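Local coordinates for probable zinc protease PqqL (Escherichia coli, PDB 6OFT), which probably acts as a zinc-dependent endopeptidase of the M16 family in the periplasm, this chain being the first half of the protein, at residues A[274-283]-A[409-420]; A[339-348]-A[454-465]. All blocks are in the same frame, centred on the assembly; numbering follows the deposited sequence.

In the fold
Both contacts lie in the half of this chain built round the five-stranded mixed sheet, away from the predicted zinc site, and their centres are 21 Å apart. Contact 1 sets helix 271-296 against the link into helix 414-425, and half of its touching residues are buried; contact 2 sets helix 331-348 against helix 448-459 and the tail beyond it, nearer the surface. The axes cross at 82° in the first and 39° in the second. Contact 1 joins an indole-centred apolar patch to carboxylates paired with a lysine and a serine, whereas contact 2 packs a tyrosine, a methionine and a leucine largely on alanines and bonds side chains to backbone. Trp421 and Arg425 of helix 414-425 also meet helix 331-348, bridging the two.

Contact 1: residues A[274-283]-A[409-420]; sequences FIEQAEWSML and WQQITVQSLAEK
Trp409 receives the Met282 methyl over its indole, CE lying 3.6 Å from the centroid of the five-membered ring and 18° off its normal; SD stands farther out above the same ring, a Met-aromatic contact. Ala278 CB comes obliquely to Trp409 NE1 at 3.4 Å. Next, the Gln411 amide meets Ile275 CD1. Ile412 runs antiparallel to the Glu279 side chain, its CG1 3.7 Å from Glu279 CG, and puts CD1 against Ala278 CB. Thr413 and Ser416 form a capping box at the start of helix 414-425. Ser416 OG, which accepts from Thr413 N, also donates to Glu279 OE2 (2.7 Å), on the syn side but 34° out of the carboxylate plane. Leu417 CD2 packs on Glu279 CB. Lys420 bends at chi2 (-120°), laying CD over the Trp280 six-membered ring, 3.6 Å from its centroid, while NZ makes salt bridges to Glu276 OE2 (3.3 Å, a weak hydrogen bond) and Glu279 OE1 (3.5 Å). Two carboxylates would probably favour the charged amine. Helix 352-371 backs Trp409 through Leu363 and Leu366, helix 398-408 packs on Phe274, and strand 317-326 meets Trp280.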
loop_
_atom_site.group_PDB
_atom_site.type_symbol
_atom_site.label_atom_id
_atom_site.label_comp_id
_atom_site.label_asym_id
_atom_site.label_seq_id
_atom_site.Cartn_x
_atom_site.Cartn_y
_atom_site.Cartn_z
ATOM N N PHE A 274 -17.728 5.200 -1.882
ATOM C CA PHE A 274 -16.950 6.441 -1.953
ATOM C C PHE A 274 -17.189 7.230 -0.646
ATOM O O PHE A 274 -16.240 7.759 -0.079
ATOM C CB PHE A 274 -17.358 7.298 -3.176
ATOM C CG PHE A 274 -16.584 8.593 -3.339
ATOM C CD1 PHE A 274 -16.989 9.755 -2.687
ATOM C CD2 PHE A 274 -15.450 8.648 -4.139
ATOM C CE1 PHE A 274 -16.272 10.951 -2.834
ATOM C CE2 PHE A 274 -14.725 9.841 -4.276
ATOM C CZ PHE A 274 -15.145 10.985 -3.629
ATOM N N ILE A 275 -18.456 7.295 -0.181
ATOM C CA ILE A 275 -18.858 8.000 1.040
ATOM C C ILE A 275 -18.257 7.325 2.271
ATOM O O ILE A 275 -17.738 8.025 3.138
ATOM C CB ILE A 275 -20.406 8.173 1.148
ATOM C CG1 ILE A 275 -20.941 9.139 0.070
ATOM C CG2 ILE A 275 -20.826 8.640 2.563
ATOM C CD1 ILE A 275 -22.419 8.933 -0.282
ATOM N N GLU A 276 -18.342 5.980 2.357
ATOM C CA GLU A 276 -17.795 5.194 3.474
ATOM C C GLU A 276 -16.304 5.475 3.661
ATOM O O GLU A 276 -15.876 5.731 4.788
ATOM C CB GLU A 276 -18.062 3.692 3.274
ATOM C CG GLU A 276 -17.391 2.778 4.296
ATOM C CD GLU A 276 -18.307 2.013 5.235
ATOM O OE1 GLU A 276 -19.401 1.591 4.796
ATOM O OE2 GLU A 276 -17.919 1.820 6.410
ATOM N N GLN A 277 -15.524 5.460 2.564
ATOM C CA GLN A 277 -14.077 5.714 2.620
ATOM C C GLN A 277 -13.818 7.156 3.019
ATOM O O GLN A 277 -12.904 7.409 3.802
ATOM C CB GLN A 277 -13.399 5.389 1.267
ATOM C CG GLN A 277 -11.845 5.410 1.284
ATOM C CD GLN A 277 -11.180 6.778 1.147
ATOM O OE1 GLN A 277 -11.807 7.789 0.813
ATOM N NE2 GLN A 277 -9.872 6.843 1.393
ATOM N N ALA A 278 -14.595 8.103 2.459
ATOM C CA ALA A 278 -14.452 9.533 2.761
ATOM C C ALA A 278 -14.726 9.833 4.249
ATOM O O ALA A 278 -14.088 10.712 4.817
ATOM C CB ALA A 278 -15.377 10.357 1.877
ATOM N N GLU A 279 -15.659 9.105 4.869
ATOM C CA GLU A 279 -15.974 9.277 6.293
ATOM C C GLU A 279 -14.824 8.801 7.189
ATOM O O GLU A 279 -14.521 9.491 8.156
ATOM C CB GLU A 279 -17.300 8.606 6.672
ATOM C CG GLU A 279 -18.503 9.367 6.129
ATOM C CD GLU A 279 -19.855 8.953 6.671
ATOM O OE1 GLU A 279 -20.027 7.763 7.013
ATOM O OE2 GLU A 279 -20.757 9.818 6.730
ATOM N N TRP A 280 -14.166 7.657 6.863
ATOM C CA TRP A 280 -13.011 7.197 7.661
ATOM C C TRP A 280 -11.846 8.160 7.512
ATOM O O TRP A 280 -11.183 8.455 8.497
ATOM C CB TRP A 280 -12.552 5.766 7.307
ATOM C CG TRP A 280 -13.519 4.680 7.672
ATOM C CD1 TRP A 280 -14.075 3.768 6.824
ATOM C CD2 TRP A 280 -14.073 4.414 8.973
ATOM N NE1 TRP A 280 -14.945 2.950 7.511
ATOM C CE2 TRP A 280 -14.968 3.329 8.831
ATOM C CE3 TRP A 280 -13.899 4.990 10.252
ATOM C CZ2 TRP A 280 -15.682 2.799 9.918
ATOM C CZ3 TRP A 280 -14.624 4.487 11.322
ATOM C CH2 TRP A 280 -15.492 3.394 11.156
ATOM N N SER A 281 -11.616 8.658 6.284
ATOM C CA SER A 281 -10.567 9.608 5.921
ATOM C C SER A 281 -10.767 10.942 6.642
ATOM O O SER A 281 -9.796 11.544 7.100
ATOM C CB SER A 281 -10.564 9.827 4.410
ATOM O OG SER A 281 -9.618 10.813 4.032
ATOM N N MET A 282 -12.028 11.396 6.743
ATOM C CA MET A 282 -12.355 12.645 7.420
ATOM C C MET A 282 -12.219 12.538 8.919
ATOM O O MET A 282 -11.703 13.474 9.512
ATOM C CB MET A 282 -13.713 13.178 7.005
ATOM C CG MET A 282 -13.602 13.953 5.719
ATOM S SD MET A 282 -15.161 14.602 5.190
ATOM C CE MET A 282 -14.745 15.047 3.555
ATOM N N LEU A 283 -12.600 11.381 9.521
ATOM C CA LEU A 283 -12.437 11.144 10.963
ATOM C C LEU A 283 -10.962 11.219 11.336
ATOM O O LEU A 283 -10.616 11.847 12.336
ATOM C CB LEU A 283 -13.033 9.795 11.395
ATOM C CG LEU A 283 -14.546 9.738 11.631
ATOM C CD1 LEU A 283 -14.975 8.342 11.966
ATOM C CD2 LEU A 283 -14.997 10.689 12.757
ATOM N N TRP A 409 -19.900 14.456 -0.624
ATOM C CA TRP A 409 -19.539 14.877 0.735
ATOM C C TRP A 409 -20.667 15.627 1.447
ATOM O O TRP A 409 -20.603 15.753 2.664
ATOM C CB TRP A 409 -18.242 15.701 0.776
ATOM C CG TRP A 409 -16.967 14.963 0.477
ATOM C CD1 TRP A 409 -16.798 13.616 0.363
ATOM C CD2 TRP A 409 -15.668 15.547 0.301
ATOM N NE1 TRP A 409 -15.476 13.322 0.127
ATOM C CE2 TRP A 409 -14.759 14.489 0.078
ATOM C CE3 TRP A 409 -15.180 16.868 0.312
ATOM C CZ2 TRP A 409 -13.395 14.706 -0.147
ATOM C CZ3 TRP A 409 -13.827 17.081 0.095
ATOM C CH2 TRP A 409 -12.953 16.011 -0.143
ATOM N N GLN A 410 -21.727 16.068 0.726
ATOM C CA GLN A 410 -22.847 16.750 1.389
ATOM C C GLN A 410 -23.708 15.742 2.198
ATOM O O GLN A 410 -24.480 16.141 3.071
ATOM C CB GLN A 410 -23.657 17.646 0.428
ATOM C CG GLN A 410 -24.408 16.942 -0.696
ATOM C CD GLN A 410 -24.627 17.810 -1.924
ATOM O OE1 GLN A 410 -23.713 18.464 -2.450
ATOM N NE2 GLN A 410 -25.842 17.803 -2.438
ATOM N N GLN A 411 -23.481 14.437 1.977
ATOM C CA GLN A 411 -24.098 13.353 2.746
ATOM C C GLN A 411 -23.298 13.090 4.049
ATOM O O GLN A 411 -23.756 12.344 4.916
ATOM C CB GLN A 411 -24.173 12.070 1.895
ATOM C CG GLN A 411 -25.342 12.108 0.928
ATOM C CD GLN A 411 -25.343 10.926 0.019
ATOM O OE1 GLN A 411 -25.646 9.805 0.427
ATOM N NE2 GLN A 411 -24.994 11.152 -1.235
ATOM N N ILE A 412 -22.097 13.685 4.169
ATOM C CA ILE A 412 -21.246 13.538 5.363
ATOM C C ILE A 412 -21.558 14.675 6.321
ATOM O O ILE A 412 -21.378 15.842 5.976
ATOM C CB ILE A 412 -19.743 13.441 4.993
ATOM C CG1 ILE A 412 -19.511 12.260 4.007
ATOM C CG2 ILE A 412 -18.849 13.329 6.267
ATOM C CD1 ILE A 412 -18.168 12.249 3.335
ATOM N N THR A 413 -22.085 14.341 7.502
ATOM C CA THR A 413 -22.464 15.349 8.496
ATOM C C THR A 413 -21.741 15.110 9.803
ATOM O O THR A 413 -21.090 14.083 9.978
ATOM C CB THR A 413 -23.992 15.364 8.726
ATOM O OG1 THR A 413 -24.404 14.098 9.239
ATOM C CG2 THR A 413 -24.788 15.748 7.477
ATOM N N VAL A 414 -21.876 16.064 10.735
ATOM C CA VAL A 414 -21.351 15.971 12.087
ATOM C C VAL A 414 -22.060 14.781 12.773
ATOM O O VAL A 414 -21.427 14.051 13.534
ATOM C CB VAL A 414 -21.593 17.332 12.784
ATOM C CG1 VAL A 414 -21.870 17.186 14.273
ATOM C CG2 VAL A 414 -20.424 18.277 12.520
ATOM N N GLN A 415 -23.348 14.545 12.424
ATOM C CA GLN A 415 -24.155 13.430 12.944
ATOM C C GLN A 415 -23.749 12.093 12.335
ATOM O O GLN A 415 -23.704 11.094 13.060
ATOM C CB GLN A 415 -25.667 13.679 12.739
ATOM C CG GLN A 415 -26.208 14.834 13.591
ATOM C CD GLN A 415 -26.000 16.190 12.961
ATOM O OE1 GLN A 415 -25.603 16.323 11.799
ATOM N NE2 GLN A 415 -26.253 17.233 13.720
ATOM N N SER A 416 -23.452 12.057 11.018
ATOM C CA SER A 416 -23.042 10.799 10.364
ATOM C C SER A 416 -21.665 10.343 10.872
ATOM O O SER A 416 -21.433 9.146 11.068
ATOM C CB SER A 416 -23.096 10.913 8.839
ATOM O OG SER A 416 -22.015 11.638 8.275
ATOM N N LEU A 417 -20.781 11.310 11.140
ATOM C CA LEU A 417 -19.453 11.044 11.685
ATOM C C LEU A 417 -19.503 10.634 13.168
ATOM O O LEU A 417 -18.668 9.836 13.602
ATOM C CB LEU A 417 -18.529 12.253 11.481
ATOM C CG LEU A 417 -18.131 12.595 10.040
ATOM C CD1 LEU A 417 -17.126 13.716 10.028
ATOM C CD2 LEU A 417 -17.549 11.374 9.279
ATOM N N ALA A 418 -20.468 11.171 13.941
ATOM C CA ALA A 418 -20.637 10.834 15.364
ATOM C C ALA A 418 -21.067 9.381 15.460
ATOM O O ALA A 418 -20.599 8.668 16.346
ATOM C CB ALA A 418 -21.670 11.747 16.022
ATOM N N GLU A 419 -21.906 8.925 14.505
ATOM C CA GLU A 419 -22.360 7.539 14.411
ATOM C C GLU A 419 -21.187 6.601 14.137
ATOM O O GLU A 419 -21.044 5.588 14.832
ATOM C CB GLU A 419 -23.413 7.387 13.312
ATOM C CG GLU A 419 -24.265 6.142 13.482
ATOM C CD GLU A 419 -24.775 5.557 12.184
ATOM O OE1 GLU A 419 -25.298 6.322 11.342
ATOM O OE2 GLU A 419 -24.654 4.323 12.013
ATOM N N LYS A 420 -20.341 6.959 13.147
ATOM C CA LYS A 420 -19.164 6.200 12.742
ATOM C C LYS A 420 -18.105 6.151 13.839
ATOM O O LYS A 420 -17.468 5.100 14.029
ATOM C CB LYS A 420 -18.572 6.768 11.447
ATOM C CG LYS A 420 -19.083 6.081 10.201
ATOM C CD LYS A 420 -17.939 5.451 9.415
ATOM C CE LYS A 420 -18.265 5.162 7.967
ATOM N NZ LYS A 420 -19.512 4.362 7.797
HETATM O O HOH W 1 -22.059 7.286 9.173
#

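Contact 2: residues A[339-348]-A[454-465]; sequences MAELATIDQH and LEKEYANKKLAA
Tyr458 lies against Met339 and Ala340 where two helices pack at 39°, their axes 9.3 Å apart, within the helical layer of an M16-type alpha/beta domain. One face of its ring rests over the Met339-Ala340 backbone, and Ala340 CB reaches CE1 at 3.5 Å. Its hydroxyl bonds to Asn336, one turn before Ala340 on the same helix, which ties down the far end of the ring. Met339 is bent at both chi2 (67°) and chi3; this folds the chain against the backbone and CB of Glu455, SD 3.6 Å from Glu455 CB, with CE turned toward Leu454 CD2. Beyond Ala459 the chain leaves its helix but runs on in the same general direction, beside the last turns of helix 331-348. Leu463 drops CD1 onto Ala343 CB (3.7 Å), beside Thr344, whose OG1 is held by Ala340 O. Gln347 extends beyond CG, carrying its amide to the turn: OE1 accepts from Leu463 N (3.0 Å) in the carbonyl plane, and NE2 gives a weak bond to Lys461 O. A water joins the same NE2 to Ala459 O. At the helix end His348 has Ala465 CB over one ring face, 4.1 Å from the centroid. Its NE2 donates to Leu463 O at 2.8 Å, with that oxygen 20° out of the imidazole plane.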
loop_
_atom_site.group_PDB
_atom_site.type_symbol
_atom_site.label_atom_id
_atom_site.label_comp_id
_atom_site.label_asym_id
_atom_site.label_seq_id
_atom_site.Cartn_x
_atom_site.Cartn_y
_atom_site.Cartn_z
ATOM N N MET A 339 -5.535 9.861 25.405
ATOM C CA MET A 339 -6.765 9.510 26.114
ATOM C C MET A 339 -7.731 10.693 26.200
ATOM O O MET A 339 -8.940 10.510 26.038
ATOM C CB MET A 339 -6.416 9.032 27.536
ATOM C CG MET A 339 -7.335 7.948 28.057
ATOM S SD MET A 339 -7.149 6.388 27.151
ATOM C CE MET A 339 -5.517 5.845 27.763
ATOM N N ALA A 340 -7.194 11.892 26.503
ATOM C CA ALA A 340 -7.947 13.140 26.634
ATOM C C ALA A 340 -8.601 13.511 25.313
ATOM O O ALA A 340 -9.778 13.855 25.322
ATOM C CB ALA A 340 -7.024 14.262 27.083
ATOM N N GLU A 341 -7.869 13.380 24.172
ATOM C CA GLU A 341 -8.420 13.704 22.852
ATOM C C GLU A 341 -9.482 12.700 22.399
ATOM O O GLU A 341 -10.479 13.107 21.816
ATOM C CB GLU A 341 -7.328 13.875 21.784
ATOM C CG GLU A 341 -7.804 14.768 20.639
ATOM C CD GLU A 341 -7.064 14.703 19.315
ATOM O OE1 GLU A 341 -5.812 14.694 19.329
ATOM O OE2 GLU A 341 -7.738 14.687 18.258
ATOM N N LEU A 342 -9.273 11.411 22.666
ATOM C CA LEU A 342 -10.227 10.363 22.286
ATOM C C LEU A 342 -11.534 10.491 23.085
ATOM O O LEU A 342 -12.608 10.352 22.511
ATOM C CB LEU A 342 -9.620 8.948 22.437
ATOM C CG LEU A 342 -8.456 8.554 21.513
ATOM C CD1 LEU A 342 -7.822 7.264 21.994
ATOM C CD2 LEU A 342 -8.899 8.398 20.051
ATOM N N ALA A 343 -11.434 10.792 24.391
ATOM C CA ALA A 343 -12.588 10.980 25.268
ATOM C C ALA A 343 -13.364 12.268 24.936
ATOM O O ALA A 343 -14.592 12.268 25.029
ATOM C CB ALA A 343 -12.148 10.990 26.721
ATOM N N THR A 344 -12.658 13.352 24.534
ATOM C CA THR A 344 -13.285 14.629 24.144
ATOM C C THR A 344 -14.209 14.413 22.913
ATOM O O THR A 344 -15.342 14.907 22.898
ATOM C CB THR A 344 -12.211 15.728 23.946
ATOM O OG1 THR A 344 -11.492 15.886 25.170
ATOM C CG2 THR A 344 -12.811 17.078 23.561
ATOM N N ILE A 345 -13.723 13.649 21.909
ATOM C CA ILE A 345 -14.470 13.300 20.686
ATOM C C ILE A 345 -15.635 12.364 21.060
ATOM O O ILE A 345 -16.724 12.486 20.487
ATOM C CB ILE A 345 -13.556 12.695 19.590
ATOM C CG1 ILE A 345 -12.371 13.633 19.263
ATOM C CG2 ILE A 345 -14.361 12.374 18.317
ATOM C CD1 ILE A 345 -11.157 12.943 18.554
ATOM N N ASP A 346 -15.412 11.434 22.027
ATOM C CA ASP A 346 -16.478 10.531 22.496
ATOM C C ASP A 346 -17.672 11.335 23.030
ATOM O O ASP A 346 -18.822 11.002 22.749
ATOM C CB ASP A 346 -15.983 9.615 23.632
ATOM C CG ASP A 346 -15.098 8.448 23.256
ATOM O OD1 ASP A 346 -15.050 8.094 22.059
ATOM O OD2 ASP A 346 -14.459 7.878 24.165
ATOM N N GLN A 347 -17.379 12.388 23.803
ATOM C CA GLN A 347 -18.370 13.222 24.462
ATOM C C GLN A 347 -19.009 14.308 23.582
ATOM O O GLN A 347 -20.204 14.552 23.742
ATOM C CB GLN A 347 -17.768 13.837 25.734
ATOM C CG GLN A 347 -17.593 12.829 26.887
ATOM C CD GLN A 347 -16.749 13.332 28.048
ATOM O OE1 GLN A 347 -16.683 14.528 28.347
ATOM N NE2 GLN A 347 -16.092 12.416 28.751
ATOM N N HIS A 348 -18.249 14.959 22.663
ATOM C CA HIS A 348 -18.795 16.077 21.876
ATOM C C HIS A 348 -18.623 15.993 20.351
ATOM O O HIS A 348 -19.157 16.852 19.649
ATOM C CB HIS A 348 -18.212 17.409 22.383
ATOM C CG HIS A 348 -18.388 17.601 23.854
ATOM N ND1 HIS A 348 -19.587 18.027 24.384
ATOM C CD2 HIS A 348 -17.527 17.346 24.867
ATOM C CE1 HIS A 348 -19.414 18.042 25.694
ATOM N NE2 HIS A 348 -18.193 17.627 26.029
ATOM N N LEU A 454 -6.655 5.036 33.205
ATOM C CA LEU A 454 -6.567 6.374 32.639
ATOM C C LEU A 454 -7.748 6.614 31.693
ATOM O O LEU A 454 -8.322 7.699 31.698
ATOM C CB LEU A 454 -5.215 6.575 31.937
ATOM C CG LEU A 454 -4.834 8.024 31.587
ATOM C CD1 LEU A 454 -4.699 8.912 32.866
ATOM C CD2 LEU A 454 -3.561 8.062 30.742
ATOM N N GLU A 455 -8.166 5.599 30.982
ATOM C CA GLU A 455 -9.331 5.697 30.075
ATOM C C GLU A 455 -10.592 5.893 30.922
ATOM O O GLU A 455 -11.364 6.760 30.603
ATOM C CB GLU A 455 -9.416 4.442 29.208
ATOM C CG GLU A 455 -10.492 4.475 28.152
ATOM C CD GLU A 455 -10.594 3.182 27.373
ATOM O OE1 GLU A 455 -11.280 2.299 27.813
ATOM O OE2 GLU A 455 -9.952 3.057 26.379
ATOM N N LYS A 456 -10.761 5.136 31.973
ATOM C CA LYS A 456 -11.939 5.246 32.846
ATOM C C LYS A 456 -12.002 6.642 33.493
ATOM O O LYS A 456 -13.081 7.229 33.590
ATOM C CB LYS A 456 -11.907 4.139 33.921
ATOM C CG LYS A 456 -13.168 4.080 34.786
ATOM C CD LYS A 456 -12.926 3.325 36.082
ATOM C CE LYS A 456 -14.213 3.148 36.849
ATOM N NZ LYS A 456 -13.971 2.684 38.241
ATOM N N GLU A 457 -10.846 7.153 33.950
ATOM C CA GLU A 457 -10.689 8.483 34.547
ATOM C C GLU A 457 -11.238 9.541 33.568
ATOM O O GLU A 457 -12.088 10.337 33.959
ATOM C CB GLU A 457 -9.197 8.743 34.832
ATOM C CG GLU A 457 -8.871 10.067 35.498
ATOM C CD GLU A 457 -7.384 10.286 35.711
ATOM O OE1 GLU A 457 -6.771 9.506 36.475
ATOM O OE2 GLU A 457 -6.831 11.238 35.114
ATOM N N TYR A 458 -10.778 9.506 32.298
ATOM C CA TYR A 458 -11.213 10.434 31.252
ATOM C C TYR A 458 -12.676 10.233 30.833
ATOM O O TYR A 458 -13.374 11.226 30.617
ATOM C CB TYR A 458 -10.269 10.408 30.044
ATOM C CG TYR A 458 -9.035 11.257 30.265
ATOM C CD1 TYR A 458 -9.097 12.647 30.181
ATOM C CD2 TYR A 458 -7.810 10.675 30.575
ATOM C CE1 TYR A 458 -7.968 13.435 30.395
ATOM C CE2 TYR A 458 -6.674 11.455 30.797
ATOM C CZ TYR A 458 -6.757 12.837 30.702
ATOM O OH TYR A 458 -5.644 13.620 30.911
ATOM N N ALA A 459 -13.153 8.969 30.785
ATOM C CA ALA A 459 -14.535 8.643 30.423
ATOM C C ALA A 459 -15.560 9.202 31.416
ATOM O O ALA A 459 -16.681 9.521 31.012
ATOM C CB ALA A 459 -14.708 7.140 30.300
ATOM N N ASN A 460 -15.181 9.284 32.714
ATOM C CA ASN A 460 -16.022 9.778 33.813
ATOM C C ASN A 460 -15.832 11.275 34.106
ATOM O O ASN A 460 -16.445 11.792 35.039
ATOM C CB ASN A 460 -15.835 8.926 35.088
ATOM C CG ASN A 460 -16.119 7.445 34.927
ATOM O OD1 ASN A 460 -15.513 6.609 35.598
ATOM N ND2 ASN A 460 -17.045 7.074 34.050
ATOM N N LYS A 461 -14.989 11.961 33.313
ATOM C CA LYS A 461 -14.761 13.405 33.423
ATOM C C LYS A 461 -15.787 14.120 32.546
ATOM O O LYS A 461 -16.156 13.606 31.486
ATOM C CB LYS A 461 -13.360 13.783 32.906
ATOM C CG LYS A 461 -12.267 13.819 33.959
ATOM C CD LYS A 461 -11.007 14.448 33.386
ATOM C CE LYS A 461 -9.784 14.170 34.225
ATOM N NZ LYS A 461 -8.627 15.008 33.806
ATOM N N LYS A 462 -16.236 15.308 32.975
ATOM C CA LYS A 462 -17.141 16.144 32.195
ATOM C C LYS A 462 -16.216 17.096 31.431
ATOM O O LYS A 462 -15.951 18.212 31.890
ATOM C CB LYS A 462 -18.133 16.901 33.100
ATOM C CG LYS A 462 -19.245 16.025 33.668
ATOM C CD LYS A 462 -20.034 16.762 34.744
ATOM C CE LYS A 462 -20.964 15.846 35.504
ATOM N NZ LYS A 462 -21.779 16.588 36.504
ATOM N N LEU A 463 -15.647 16.604 30.309
ATOM C CA LEU A 463 -14.704 17.351 29.472
ATOM C C LEU A 463 -15.422 18.380 28.615
ATOM O O LEU A 463 -16.566 18.151 28.206
ATOM C CB LEU A 463 -13.850 16.411 28.595
ATOM C CG LEU A 463 -12.880 15.470 29.327
ATOM C CD1 LEU A 463 -12.661 14.201 28.536
ATOM C CD2 LEU A 463 -11.548 16.144 29.597
ATOM N N ALA A 464 -14.750 19.521 28.361
ATOM C CA ALA A 464 -15.288 20.642 27.587
ATOM C C ALA A 464 -15.169 20.437 26.081
ATOM O O ALA A 464 -14.191 19.841 25.602
ATOM C CB ALA A 464 -14.604 21.938 27.996
ATOM N N ALA A 465 -16.177 20.943 25.337
ATOM C CA ALA A 465 -16.245 20.866 23.882
ATOM C C ALA A 465 -15.144 21.704 23.276
ATOM O O ALA A 465 -14.859 22.802 23.760
ATOM C CB ALA A 465 -17.597 21.356 23.389
HETATM O O HOH W 2 -16.385 9.796 27.763
#